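Local coordinates for protein aldo-keto reductase AKR2E4 (Bombyx mori, PDB 3WCZ) that reduces 3-dehydroecdysone with NADPH as an NADP-dependent oxidoreductase and may help regulate molting in the silkworm, at residues 70-74 with 75-79. Numbering follows the deposited sequence.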
ATOM      1  N   GLU A  70      -5.666 -21.215   0.587  1.00 10.44           N
ATOM      2  CA  GLU A  70      -4.871 -22.278  -0.041  1.00 11.29           C
ATOM      3  C   GLU A  70      -3.462 -22.358   0.554  1.00 11.10           C
ATOM      4  O   GLU A  70      -2.941 -23.446   0.803  1.00 11.02           O
ATOM      5  CB  GLU A  70      -4.794 -22.078  -1.561  1.00 12.19           C
ATOM      6  CG  GLU A  70      -6.096 -22.385  -2.260  1.00 14.63           C
ATOM      7  CD  GLU A  70      -6.151 -21.940  -3.715  1.00 18.25           C
ATOM      8  OE1 GLU A  70      -5.292 -21.151  -4.157  1.00 20.06           O
ATOM      9  OE2 GLU A  70      -7.119 -22.358  -4.404  1.00 27.12           O
ATOM     10  N   ALA A  71      -2.853 -21.207   0.837  1.00  9.45           N
ATOM     11  CA  ALA A  71      -1.531 -21.198   1.436  1.00  9.79           C
ATOM     12  C   ALA A  71      -1.561 -21.827   2.834  1.00 10.61           C
ATOM     13  O   ALA A  71      -0.646 -22.549   3.223  1.00 11.14           O
ATOM     14  CB  ALA A  71      -0.990 -19.776   1.496  1.00 10.26           C
ATOM     15  N   ILE A  72      -2.588 -21.509   3.618  1.00 10.94           N
ATOM     16  CA  ILE A  72      -2.737 -22.076   4.944  1.00 10.87           C
ATOM     17  C   ILE A  72      -3.025 -23.583   4.862  1.00 10.45           C
ATOM     18  O   ILE A  72      -2.379 -24.369   5.572  1.00 11.38           O
ATOM     19  CB  ILE A  72      -3.815 -21.317   5.734  1.00  9.19           C
ATOM     20  CG1 ILE A  72      -3.320 -19.914   6.090  1.00 11.97           C
ATOM     21  CG2 ILE A  72      -4.218 -22.053   7.020  1.00 12.55           C
ATOM     22  CD1 ILE A  72      -4.420 -19.009   6.710  1.00 11.92           C
ATOM     23  N   ALA A  73      -3.919 -23.978   3.977  1.00 11.00           N
ATOM     24  CA  ALA A  73      -4.303 -25.386   3.866  1.00 10.64           C
ATOM     25  C   ALA A  73      -3.166 -26.252   3.360  1.00 12.88           C
ATOM     26  O   ALA A  73      -3.090 -27.437   3.698  1.00 14.61           O
ATOM     27  CB  ALA A  73      -5.535 -25.548   2.982  1.00 13.98           C
ATOM     28  N   ASN A  74      -2.271 -25.674   2.563  1.00 13.12           N
ATOM     29  CA  ASN A  74      -1.151 -26.431   2.024  1.00 13.16           C
ATOM     30  C   ASN A  74       0.054 -26.363   2.935  1.00 13.45           C
ATOM     31  O   ASN A  74       1.101 -26.933   2.607  1.00 17.19           O
ATOM     32  CB  ASN A  74      -0.760 -25.955   0.629  1.00 12.24           C
ATOM     33  CG  ASN A  74      -1.733 -26.396  -0.439  1.00 14.78           C
ATOM     34  OD1 ASN A  74      -2.657 -27.178  -0.191  1.00 18.53           O
ATOM     35  ND2 ASN A  74      -1.529 -25.901  -1.648  1.00 15.57           N
ATOM     36  N   GLY A  75      -0.054 -25.663   4.067  1.00 12.82           N
ATOM     37  CA  GLY A  75       1.003 -25.608   5.049  1.00 11.97           C
ATOM     38  C   GLY A  75       2.126 -24.616   4.802  1.00 12.62           C
ATOM     39  O   GLY A  75       3.162 -24.717   5.448  1.00 15.31           O
ATOM     40  N   LEU A  76       1.921 -23.647   3.916  1.00 13.39           N
ATOM     41  CA  LEU A  76       2.955 -22.650   3.678  1.00 13.29           C
ATOM     42  C   LEU A  76       3.139 -21.715   4.855  1.00 12.69           C
ATOM     43  O   LEU A  76       4.251 -21.258   5.143  1.00 15.01           O
ATOM     44  CB  LEU A  76       2.649 -21.824   2.426  1.00 13.11           C
ATOM     45  CG  LEU A  76       2.591 -22.519   1.069  1.00 16.15           C
ATOM     46  CD1 LEU A  76       2.335 -21.471  -0.004  1.00 16.34           C
ATOM     47  CD2 LEU A  76       3.870 -23.278   0.758  1.00 23.72           C
ATOM     48  N   VAL A  77       2.036 -21.415   5.543  1.00 10.80           N
ATOM     49  CA  VAL A  77       1.999 -20.434   6.615  1.00 12.14           C
ATOM     50  C   VAL A  77       0.826 -20.732   7.523  1.00 11.52           C
ATOM     51  O   VAL A  77      -0.114 -21.412   7.111  1.00 11.65           O
ATOM     52  CB  VAL A  77       1.779 -18.968   6.127  1.00 14.91           C
ATOM     53  CG1 VAL A  77       3.026 -18.443   5.452  1.00 21.43           C
ATOM     54  CG2 VAL A  77       0.471 -18.825   5.294  1.00 11.79           C
ATOM     55  N   THR A  78       0.856 -20.176   8.722  1.00 12.68           N
ATOM     56  CA  THR A  78      -0.350 -20.116   9.544  1.00 10.82           C
ATOM     57  C   THR A  78      -0.932 -18.715   9.479  1.00 11.74           C
ATOM     58  O   THR A  78      -0.254 -17.775   9.082  1.00 11.67           O
ATOM     59  CB  THR A  78      -0.055 -20.440  10.982  1.00 11.80           C
ATOM     60  OG1 THR A  78       0.829 -19.438  11.505  1.00 16.49           O
ATOM     61  CG2 THR A  78       0.570 -21.830  11.112  1.00 16.33           C
ATOM     62  N   ARG A  79      -2.186 -18.557   9.897  1.00 10.76           N
ATOM     63  CA  ARG A  79      -2.790 -17.234   9.893  1.00 11.56           C
ATOM     64  C   ARG A  79      -1.992 -16.195  10.669  1.00 10.92           C
ATOM     65  O   ARG A  79      -1.828 -15.058  10.209  1.00 10.35           O
ATOM     66  CB  ARG A  79      -4.210 -17.291  10.467  1.00 12.98           C
ATOM     67  CG  ARG A  79      -4.859 -15.908  10.709  1.00 12.06           C
ATOM     68  CD  ARG A  79      -5.146 -15.191   9.427  1.00 12.76           C
ATOM     69  NE  ARG A  79      -5.626 -13.814   9.581  1.00 10.88           N
ATOM     70  CZ  ARG A  79      -4.855 -12.720   9.553  1.00 11.23           C
ATOM     71  NH1 ARG A  79      -3.527 -12.831   9.434  1.00 10.65           N
ATOM     72  NH2 ARG A  79      -5.400 -11.501   9.599  1.00 10.15           N
TER
HETATM   73  O   HOH W   1      -1.105 -23.790   7.929  1.00 13.06           O
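Leu76 N donates to Ala71 O at 2.9 Å, and beside this bond Leu76 CD1 rests against Ala71 CB at 4.0 Å. Val77 comes to Ala71 CB through CG2, which also meets Ile72 CG1 at 4.0 Å; the Ile72 and Val77 side chains cross at about a right angle. With chi1 at -72°, Val77 CG2 sits between its own backbone N and carbonyl carbon, the branch that reaches both helix residues. Ile72 CD1 extends further along the chain and lies over the backbone of Arg79, 3.9 Å from Arg79 N. The backbone closes in beside these side chains: Ile72 CA points its hydrogen almost straight at Val77 O, a CA-H...O contact of 3.5 Å.

Gly75, with phi at +82°, ends helix 61-73 in a Schellman motif, in the outer helical layer of the TIM barrel, where the chain turns into the loop that leads to strand 83-88. The bond from Leu76 N to Ala71 O is one of two backbone hydrogen bonds back into the last turn; in the other, Gly75 N donates to Ile72 O at 3.1 Å from above the carbonyl plane, 66° out of it. A water donates to Ile72 O and to Val77 O, 2.7 Å from each, tying the last helical turn to the outgoing chain.

Around this turn, Ala71 and Val77 pack on Ile45 of the neighbouring helix 35-46, while Tyr42 touches Leu76 and Asn74 ND2 hydrogen-bonds to the Tyr42 hydroxyl. Arg79 leads away from the helix end to a salt bridge with Asp115, a hydrogen bond to Tyr113 O and a cation-pi contact with Tyr113.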